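PDB 5FQ8: DUF5012 domain-containing protein from Bacteroides thetaiotaomicron, which is of unknown function but is probably a cell-surface lipoprotein, pairing a bacterial Ig-like domain with a C-terminal beta-sheet domain. Local coordinates for residues Y86-T91 / V122-P128; I130-F136 / A152-E158. All coordinates share one frame; numbering follows the deposited sequence.

Contact 1 (Y86-T91 / V122-P128)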
ATOM      1  N   TYR G  86     -30.660  61.894 -11.747  1.00 47.85           N
ATOM      2  CA  TYR G  86     -31.865  62.507 -11.207  1.00 65.41           C
ATOM      3  C   TYR G  86     -31.720  64.023 -11.152  1.00 65.60           C
ATOM      4  O   TYR G  86     -30.641  64.552 -10.882  1.00 75.93           O
ATOM      5  CB  TYR G  86     -32.169  61.983  -9.804  1.00 50.52           C
ATOM      6  CG  TYR G  86     -32.273  60.483  -9.675  1.00 49.56           C
ATOM      7  CD1 TYR G  86     -31.144  59.707  -9.455  1.00 48.72           C
ATOM      8  CD2 TYR G  86     -33.503  59.845  -9.735  1.00 49.72           C
ATOM      9  CE1 TYR G  86     -31.233  58.336  -9.317  1.00 48.10           C
ATOM     10  CE2 TYR G  86     -33.602  58.475  -9.598  1.00 49.16           C
ATOM     11  CZ  TYR G  86     -32.464  57.727  -9.390  1.00 48.10           C
ATOM     12  OH  TYR G  86     -32.551  56.365  -9.253  1.00 47.50           O
ATOM     13  N   VAL G  87     -32.829  64.724 -11.382  1.00 77.60           N
ATOM     14  CA  VAL G  87     -32.839  66.180 -11.483  1.00 76.65           C
ATOM     15  C   VAL G  87     -33.800  66.754 -10.448  1.00 81.60           C
ATOM     16  O   VAL G  87     -34.946  66.304 -10.344  1.00 86.11           O
ATOM     17  CB  VAL G  87     -33.231  66.636 -12.899  1.00 71.91           C
ATOM     18  CG1 VAL G  87     -33.003  68.117 -13.051  1.00 71.41           C
ATOM     19  CG2 VAL G  87     -32.432  65.887 -13.919  1.00 68.82           C
ATOM     20  N   ALA G  88     -33.345  67.769  -9.711  1.00 76.10           N
ATOM     21  CA  ALA G  88     -34.147  68.384  -8.660  1.00 80.65           C
ATOM     22  C   ALA G  88     -35.079  69.445  -9.238  1.00 79.74           C
ATOM     23  O   ALA G  88     -35.202  69.606 -10.452  1.00 80.73           O
ATOM     24  CB  ALA G  88     -33.240  68.962  -7.584  1.00 77.35           C
ATOM     25  N   ASP G  89     -35.750  70.190  -8.364  1.00 81.26           N
ATOM     26  CA  ASP G  89     -36.750  71.162  -8.772  1.00 76.73           C
ATOM     27  C   ASP G  89     -36.290  72.604  -8.648  1.00 82.25           C
ATOM     28  O   ASP G  89     -37.011  73.498  -9.114  1.00 84.62           O
ATOM     29  CB  ASP G  89     -38.025  70.976  -7.937  1.00 79.04           C
ATOM     30  CG  ASP G  89     -39.183  71.830  -8.427  1.00 77.87           C
ATOM     31  OD1 ASP G  89     -39.899  71.384  -9.340  1.00 75.63           O
ATOM     32  OD2 ASP G  89     -39.369  72.944  -7.896  1.00 80.06           O
ATOM     33  N   ASN G  90     -35.131  72.846  -8.021  1.00 80.18           N
ATOM     34  CA  ASN G  90     -34.499  74.157  -7.856  1.00 82.89           C
ATOM     35  C   ASN G  90     -35.043  74.908  -6.647  1.00 89.23           C
ATOM     36  O   ASN G  90     -34.305  75.659  -6.002  1.00 92.16           O
ATOM     37  CB  ASN G  90     -34.642  75.026  -9.117  1.00 88.07           C
ATOM     38  CG  ASN G  90     -33.320  75.517  -9.639  1.00 87.26           C
ATOM     39  OD1 ASN G  90     -32.260  75.040  -9.234  1.00 89.90           O
ATOM     40  ND2 ASN G  90     -33.370  76.473 -10.555  1.00 89.20           N
ATOM     41  N   THR G  91     -36.318  74.696  -6.326  1.00 87.25           N
ATOM     42  CA  THR G  91     -36.966  75.408  -5.230  1.00 85.05           C
ATOM     43  C   THR G  91     -36.374  75.022  -3.882  1.00 87.21           C
ATOM     44  O   THR G  91     -36.002  73.873  -3.659  1.00 84.59           O
ATOM     45  CB  THR G  91     -38.463  75.114  -5.234  1.00 82.97           C
ATOM     46  OG1 THR G  91     -39.040  75.619  -6.443  1.00 80.92           O
ATOM     47  CG2 THR G  91     -39.141  75.758  -4.033  1.00 88.93           C
ATOM     48  N   VAL G 122     -32.133  57.247  -2.598  1.00 60.16           N
ATOM     49  CA  VAL G 122     -32.170  58.439  -3.437  1.00 62.28           C
ATOM     50  C   VAL G 122     -33.445  59.218  -3.150  1.00 64.28           C
ATOM     51  O   VAL G 122     -34.538  58.643  -3.144  1.00 65.95           O
ATOM     52  CB  VAL G 122     -32.097  58.076  -4.933  1.00 60.41           C
ATOM     53  CG1 VAL G 122     -32.038  59.328  -5.777  1.00 60.62           C
ATOM     54  CG2 VAL G 122     -30.906  57.187  -5.207  1.00 63.45           C
ATOM     55  N   ILE G 123     -33.307  60.530  -2.935  1.00 68.93           N
ATOM     56  CA  ILE G 123     -34.432  61.415  -2.629  1.00 68.82           C
ATOM     57  C   ILE G 123     -34.216  62.747  -3.341  1.00 63.71           C
ATOM     58  O   ILE G 123     -33.248  63.458  -3.054  1.00 62.01           O
ATOM     59  CB  ILE G 123     -34.598  61.655  -1.114  1.00 67.78           C
ATOM     60  CG1 ILE G 123     -34.564  60.344  -0.329  1.00 69.29           C
ATOM     61  CG2 ILE G 123     -35.902  62.353  -0.837  1.00 66.44           C
ATOM     62  CD1 ILE G 123     -34.736  60.514   1.140  1.00 68.30           C
ATOM     63  N   PHE G 124     -35.120  63.102  -4.248  1.00 60.55           N
ATOM     64  CA  PHE G 124     -35.060  64.391  -4.924  1.00 63.58           C
ATOM     65  C   PHE G 124     -36.475  64.921  -5.091  1.00 66.79           C
ATOM     66  O   PHE G 124     -37.445  64.162  -5.071  1.00 62.00           O
ATOM     67  CB  PHE G 124     -34.362  64.297  -6.295  1.00 59.80           C
ATOM     68  CG  PHE G 124     -35.221  63.692  -7.383  1.00 58.79           C
ATOM     69  CD1 PHE G 124     -35.233  62.324  -7.593  1.00 55.97           C
ATOM     70  CD2 PHE G 124     -36.004  64.495  -8.200  1.00 59.63           C
ATOM     71  CE1 PHE G 124     -36.015  61.769  -8.581  1.00 54.22           C
ATOM     72  CE2 PHE G 124     -36.789  63.943  -9.193  1.00 57.01           C
ATOM     73  CZ  PHE G 124     -36.795  62.577  -9.383  1.00 54.61           C
ATOM     74  N   GLN G 125     -36.590  66.230  -5.280  1.00 71.56           N
ATOM     75  CA  GLN G 125     -37.898  66.865  -5.405  1.00 70.58           C
ATOM     76  C   GLN G 125     -38.210  67.159  -6.865  1.00 69.82           C
ATOM     77  O   GLN G 125     -37.402  67.764  -7.572  1.00 61.94           O
ATOM     78  CB  GLN G 125     -37.981  68.148  -4.572  1.00 76.87           C
ATOM     79  CG  GLN G 125     -36.900  69.174  -4.830  1.00 75.91           C
ATOM     80  CD  GLN G 125     -37.340  70.593  -4.504  1.00 79.86           C
ATOM     81  OE1 GLN G 125     -38.408  70.817  -3.934  1.00 83.02           O
ATOM     82  NE2 GLN G 125     -36.516  71.562  -4.880  1.00 79.50           N
ATOM     83  N   MET G 126     -39.388  66.733  -7.303  1.00 70.77           N
ATOM     84  CA  MET G 126     -39.866  66.976  -8.656  1.00 73.68           C
ATOM     85  C   MET G 126     -40.870  68.115  -8.722  1.00 83.77           C
ATOM     86  O   MET G 126     -41.211  68.557  -9.824  1.00 87.57           O
ATOM     87  CB  MET G 126     -40.510  65.706  -9.217  1.00 77.79           C
ATOM     88  CG  MET G 126     -40.374  64.505  -8.293  1.00 80.57           C
ATOM     89  SD  MET G 126     -41.716  63.316  -8.437  1.00 82.44           S
ATOM     90  CE  MET G 126     -41.665  62.952 -10.185  1.00 85.47           C
ATOM     91  N   GLU G 127     -41.353  68.575  -7.571  1.00 93.07           N
ATOM     92  CA  GLU G 127     -42.316  69.652  -7.405  1.00 94.92           C
ATOM     93  C   GLU G 127     -42.021  70.294  -6.062  1.00 96.01           C
ATOM     94  O   GLU G 127     -41.592  69.596  -5.136  1.00105.12           O
ATOM     95  CB  GLU G 127     -43.763  69.133  -7.447  1.00102.80           C
ATOM     96  CG  GLU G 127     -44.293  68.799  -8.832  1.00105.81           C
ATOM     97  CD  GLU G 127     -44.771  70.021  -9.593  1.00104.83           C
ATOM     98  OE1 GLU G 127     -44.311  71.142  -9.291  1.00106.76           O
ATOM     99  OE2 GLU G 127     -45.622  69.860 -10.494  1.00102.01           O
ATOM    100  N   PRO G 128     -42.260  71.607  -5.907  1.00100.15           N
ATOM    101  CA  PRO G 128     -41.708  72.320  -4.749  1.00 94.99           C
ATOM    102  C   PRO G 128     -42.089  71.689  -3.426  1.00101.26           C
ATOM    103  O   PRO G 128     -41.440  71.933  -2.406  1.00107.77           O
ATOM    104  CB  PRO G 128     -42.303  73.723  -4.885  1.00 95.12           C
ATOM    105  CG  PRO G 128     -42.653  73.840  -6.327  1.00 97.62           C
ATOM    106  CD  PRO G 128     -43.116  72.483  -6.719  1.00101.09           C
TER

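Contact 2 (I130-F136 / A152-E158)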
ATOM      1  N   ILE G 130     -43.322  68.095  -3.480  1.00 86.08           N
ATOM      2  CA  ILE G 130     -43.348  66.647  -3.655  1.00 75.82           C
ATOM      3  C   ILE G 130     -41.942  66.142  -3.947  1.00 73.95           C
ATOM      4  O   ILE G 130     -41.214  66.725  -4.757  1.00 72.83           O
ATOM      5  CB  ILE G 130     -44.330  66.252  -4.776  1.00 80.04           C
ATOM      6  CG1 ILE G 130     -45.749  66.707  -4.431  1.00 75.23           C
ATOM      7  CG2 ILE G 130     -44.304  64.756  -5.005  1.00 70.54           C
ATOM      8  CD1 ILE G 130     -46.119  68.074  -4.957  1.00 76.34           C
ATOM      9  N   PHE G 131     -41.556  65.055  -3.288  1.00 73.67           N
ATOM     10  CA  PHE G 131     -40.235  64.464  -3.443  1.00 71.16           C
ATOM     11  C   PHE G 131     -40.356  63.017  -3.900  1.00 69.25           C
ATOM     12  O   PHE G 131     -41.264  62.299  -3.479  1.00 75.01           O
ATOM     13  CB  PHE G 131     -39.453  64.500  -2.138  1.00 68.89           C
ATOM     14  CG  PHE G 131     -39.077  65.877  -1.686  1.00 74.58           C
ATOM     15  CD1 PHE G 131     -40.037  66.783  -1.282  1.00 74.11           C
ATOM     16  CD2 PHE G 131     -37.748  66.258  -1.655  1.00 74.87           C
ATOM     17  CE1 PHE G 131     -39.681  68.049  -0.867  1.00 80.19           C
ATOM     18  CE2 PHE G 131     -37.385  67.518  -1.238  1.00 77.17           C
ATOM     19  CZ  PHE G 131     -38.351  68.417  -0.843  1.00 81.02           C
ATOM     20  N   TYR G 132     -39.426  62.585  -4.749  1.00 74.33           N
ATOM     21  CA  TYR G 132     -39.368  61.198  -5.191  1.00 71.49           C
ATOM     22  C   TYR G 132     -38.401  60.420  -4.315  1.00 69.86           C
ATOM     23  O   TYR G 132     -37.289  60.883  -4.049  1.00 67.85           O
ATOM     24  CB  TYR G 132     -38.928  61.103  -6.650  1.00 72.17           C
ATOM     25  CG  TYR G 132     -38.643  59.690  -7.115  1.00 72.60           C
ATOM     26  CD1 TYR G 132     -39.655  58.901  -7.641  1.00 72.96           C
ATOM     27  CD2 TYR G 132     -37.360  59.148  -7.040  1.00 71.60           C
ATOM     28  CE1 TYR G 132     -39.404  57.617  -8.073  1.00 74.25           C
ATOM     29  CE2 TYR G 132     -37.100  57.862  -7.468  1.00 71.25           C
ATOM     30  CZ  TYR G 132     -38.127  57.104  -7.985  1.00 70.97           C
ATOM     31  OH  TYR G 132     -37.878  55.825  -8.418  1.00 71.36           O
ATOM     32  N   ILE G 133     -38.818  59.232  -3.888  1.00 79.02           N
ATOM     33  CA  ILE G 133     -38.031  58.382  -3.003  1.00 78.16           C
ATOM     34  C   ILE G 133     -37.862  57.030  -3.675  1.00 77.12           C
ATOM     35  O   ILE G 133     -38.843  56.431  -4.129  1.00 77.82           O
ATOM     36  CB  ILE G 133     -38.691  58.236  -1.619  1.00 81.73           C
ATOM     37  CG1 ILE G 133     -38.002  57.149  -0.799  1.00 81.90           C
ATOM     38  CG2 ILE G 133     -40.168  57.940  -1.753  1.00 83.25           C
ATOM     39  CD1 ILE G 133     -36.761  57.612  -0.098  1.00 79.49           C
ATOM     40  N   SER G 134     -36.625  56.552  -3.736  1.00 73.07           N
ATOM     41  CA  SER G 134     -36.352  55.320  -4.454  1.00 69.35           C
ATOM     42  C   SER G 134     -36.640  54.075  -3.631  1.00 72.32           C
ATOM     43  O   SER G 134     -36.820  53.002  -4.211  1.00 73.26           O
ATOM     44  CB  SER G 134     -34.902  55.291  -4.907  1.00 67.00           C
ATOM     45  OG  SER G 134     -34.048  55.357  -3.785  1.00 66.46           O
ATOM     46  N   ASP G 135     -36.678  54.186  -2.301  1.00 74.82           N
ATOM     47  CA  ASP G 135     -36.937  53.018  -1.467  1.00 76.30           C
ATOM     48  C   ASP G 135     -37.364  53.508  -0.084  1.00 80.88           C
ATOM     49  O   ASP G 135     -36.524  53.951   0.706  1.00 84.15           O
ATOM     50  CB  ASP G 135     -35.708  52.118  -1.387  1.00 69.43           C
ATOM     51  CG  ASP G 135     -36.040  50.723  -0.907  1.00 69.92           C
ATOM     52  OD1 ASP G 135     -37.189  50.496  -0.485  1.00 62.38           O
ATOM     53  OD2 ASP G 135     -35.144  49.855  -0.953  1.00 70.66           O
ATOM     54  N   PHE G 136     -38.662  53.424   0.197  1.00 76.54           N
ATOM     55  CA  PHE G 136     -39.144  53.719   1.539  1.00 89.28           C
ATOM     56  C   PHE G 136     -38.621  52.743   2.574  1.00 70.84           C
ATOM     57  O   PHE G 136     -38.732  53.025   3.769  1.00 75.20           O
ATOM     58  CB  PHE G 136     -40.665  53.684   1.584  1.00 71.11           C
ATOM     59  CG  PHE G 136     -41.315  55.017   1.413  1.00 73.06           C
ATOM     60  CD1 PHE G 136     -41.085  56.034   2.316  1.00 74.69           C
ATOM     61  CD2 PHE G 136     -42.187  55.242   0.364  1.00 71.07           C
ATOM     62  CE1 PHE G 136     -41.692  57.256   2.163  1.00 76.14           C
ATOM     63  CE2 PHE G 136     -42.800  56.457   0.206  1.00 72.85           C
ATOM     64  CZ  PHE G 136     -42.553  57.470   1.105  1.00 76.05           C
ATOM     65  N   ALA G 152     -37.678  47.291  -4.229  1.00 57.59           N
ATOM     66  CA  ALA G 152     -37.556  48.556  -3.527  1.00 59.58           C
ATOM     67  C   ALA G 152     -38.895  49.270  -3.602  1.00 66.08           C
ATOM     68  O   ALA G 152     -39.605  49.162  -4.605  1.00 65.47           O
ATOM     69  CB  ALA G 152     -36.461  49.424  -4.135  1.00 57.40           C
ATOM     70  N   MET G 153     -39.243  50.001  -2.545  1.00 66.42           N
ATOM     71  CA  MET G 153     -40.577  50.589  -2.439  1.00 76.47           C
ATOM     72  C   MET G 153     -40.528  52.038  -2.899  1.00 72.93           C
ATOM     73  O   MET G 153     -40.303  52.954  -2.114  1.00 74.19           O
ATOM     74  CB  MET G 153     -41.094  50.478  -1.016  1.00 65.41           C
ATOM     75  CG  MET G 153     -42.526  50.930  -0.864  1.00 67.61           C
ATOM     76  SD  MET G 153     -43.150  50.599   0.778  1.00 71.66           S
ATOM     77  CE  MET G 153     -43.738  52.227   1.183  1.00 77.26           C
ATOM     78  N   VAL G 154     -40.768  52.252  -4.189  1.00 76.37           N
ATOM     79  CA  VAL G 154     -40.738  53.593  -4.759  1.00 78.77           C
ATOM     80  C   VAL G 154     -41.988  54.344  -4.330  1.00 84.74           C
ATOM     81  O   VAL G 154     -42.907  53.753  -3.757  1.00 86.75           O
ATOM     82  CB  VAL G 154     -40.619  53.540  -6.291  1.00 76.26           C
ATOM     83  CG1 VAL G 154     -39.405  52.734  -6.690  1.00 75.86           C
ATOM     84  CG2 VAL G 154     -41.866  52.938  -6.895  1.00 80.00           C
ATOM     85  N   GLY G 155     -42.028  55.643  -4.589  1.00 84.61           N
ATOM     86  CA  GLY G 155     -43.209  56.426  -4.290  1.00 81.76           C
ATOM     87  C   GLY G 155     -42.877  57.902  -4.230  1.00 79.10           C
ATOM     88  O   GLY G 155     -41.760  58.318  -4.523  1.00 77.46           O
ATOM     89  N   LYS G 156     -43.887  58.687  -3.852  1.00 83.36           N
ATOM     90  CA  LYS G 156     -43.744  60.128  -3.691  1.00 83.08           C
ATOM     91  C   LYS G 156     -44.232  60.543  -2.308  1.00 82.16           C
ATOM     92  O   LYS G 156     -45.029  59.847  -1.674  1.00 85.83           O
ATOM     93  CB  LYS G 156     -44.521  60.900  -4.767  1.00 82.43           C
ATOM     94  CG  LYS G 156     -44.405  60.317  -6.162  1.00 72.66           C
ATOM     95  CD  LYS G 156     -44.817  61.311  -7.239  1.00 75.64           C
ATOM     96  CE  LYS G 156     -45.050  60.609  -8.570  1.00 75.57           C
ATOM     97  NZ  LYS G 156     -44.562  61.377  -9.752  1.00 77.56           N
ATOM     98  N   PHE G 157     -43.738  61.690  -1.840  1.00 81.68           N
ATOM     99  CA  PHE G 157     -44.212  62.272  -0.591  1.00 91.92           C
ATOM    100  C   PHE G 157     -44.086  63.790  -0.658  1.00 85.65           C
ATOM    101  O   PHE G 157     -43.226  64.321  -1.363  1.00 79.17           O
ATOM    102  CB  PHE G 157     -43.465  61.696   0.623  1.00 76.66           C
ATOM    103  CG  PHE G 157     -41.968  61.870   0.587  1.00 85.48           C
ATOM    104  CD1 PHE G 157     -41.386  63.090   0.865  1.00 85.68           C
ATOM    105  CD2 PHE G 157     -41.142  60.797   0.312  1.00 80.54           C
ATOM    106  CE1 PHE G 157     -40.023  63.251   0.872  1.00 80.20           C
ATOM    107  CE2 PHE G 157     -39.769  60.951   0.301  1.00 79.76           C
ATOM    108  CZ  PHE G 157     -39.210  62.182   0.578  1.00 83.98           C
ATOM    109  N   GLU G 158     -44.957  64.487   0.084  1.00 87.94           N
ATOM    110  CA  GLU G 158     -45.106  65.945   0.009  1.00 84.53           C
ATOM    111  C   GLU G 158     -44.787  66.583   1.359  1.00 96.16           C
ATOM    112  O   GLU G 158     -45.584  66.484   2.297  1.00103.27           O
ATOM    113  CB  GLU G 158     -46.516  66.328  -0.432  1.00 86.35           C
ATOM    114  CG  GLU G 158     -46.732  67.822  -0.592  1.00 85.20           C
ATOM    115  CD  GLU G 158     -48.194  68.201  -0.684  1.00 92.95           C
ATOM    116  OE1 GLU G 158     -48.963  67.476  -1.352  1.00 86.16           O
ATOM    117  OE2 GLU G 158     -48.575  69.223  -0.080  1.00 89.37           O
TER

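Contact 1 (Y86-T91 / V122-P128)
Y86 meets V122 and F124 in the apolar part of this contact. The methyl CG1 of V122 stands over the centre of one face of the Y86 ring, 3.8 Å from the centroid, a CH-pi contact. Placed anti to the backbone N (chi1 -176°), that methyl is the branch of V122 that does the touching. F124 comes in crosswise: its ring lies oblique to the Y86 ring, centroids 5.5 Å apart and planes at 45°. Y86 CB adds an off-centre CH-pi contact, 4.2 Å from the F124 centroid.

These residues sit where two sheets meet. Strand 78-87 belongs to the mixed sheet of the Ig-like domain, beside 24-27 and 63-72, whereas strand 120-125 is part of the large antiparallel sheet of the C-terminal domain. I64 also packs on both Y86 and F124, and Y132 closes in on the same two rings.

The polar contacts gather past the end of strand 78-87. Q125 reaches toward the turn with a side chain extended beyond CG, and its NE2 donates to T91 O at 2.7 Å. The bond lands on a lone pair in the carbonyl plane but is bent, 134° at the hydrogen. On the way the amide passes alongside D89, whose CB is 3.5 Å from Q125 NE2. Within the turn, T91 OG1 donates to D89 OD2 (3.1 Å), which restrains the carboxylate's rotation. D89 OD1 faces the acceptor M126 O and lies 4.4 Å from E127 OE1, a like-charge approach that may be mildly unfavourable.

P128 supplies an apolar edge to the turn, its CB lying 3.9 Å from T91 CG2 and its CG touching D89 OD2.

Contact 2 (I130-F136 / A152-E158)
Two antiparallel neighbours of the C-terminal domain's large sheet meet here, strands 130-133 and 154-158, with F131 opposite F157 and I133 opposite G155 as hydrogen-bonded pairs. F131 N donates to F157 O at 2.7 Å and F157 N returns to F131 O at 3.0 Å. The I133 N to G155 O bond is nearly straight at 171°, while the reverse bond from G155 N is weak.

On the face carrying F131, I133 and F157 the aromatic F157 does most of the packing. Its CG lies between the backbone N and the carbonyl carbon (chi1 57°), which swings the ring across toward the partner strand. There F131 O sits over the centre of one face, I133 CB meets the edge at CE2, and F131 CB touches CE1. The F131 and F157 planes are nearly parallel but slid apart, so they barely overlap. F136 completes the aromatic cluster, its CZ 3.7 Å from F157 CD2; M153 CE packs against F136 CB, and W196 meets the F136 ring edge-to-face.

Beyond the strand ends one side-chain bond and one main-chain bond continue the pairing. M153 N donates to D135 OD1 at 3.0 Å, from above the carboxylate plane, and F136 N donates to M153 O at 2.9 Å. D135 OD1 also accepts from L137 N. Replacing D135 by an alanine would probably leave M153 N and L137 N without their shared acceptor and the turn freer to move. Buried as it is, the carboxylate has its OD1 satisfied by two backbone N-H groups, which joins the loop after 130-133 to the start of strand 154-158.

Overall arrangement
Coming from the N terminus, the chain leaves the Ig-like sheet at strand 78-87 and enters contact 1, which closes a loop of 30 residues holding strands 98-102, 106-110 and 115-116. The turn that begins within 122-128 leads straight into 130-136, and contact 2 then closes a shorter loop of 15 residues without helix or strand. The two follow in series, neither nested nor crossed, with centres about 11 Å apart. They join through neighbouring strands 120-125 and 130-133, where F124 O probably accepts from Y132 N and S134 OG pairs with V122 N. Contact 1 thus ties the Ig-like sheet to the C-terminal sheet that contact 2 continues toward 165-171.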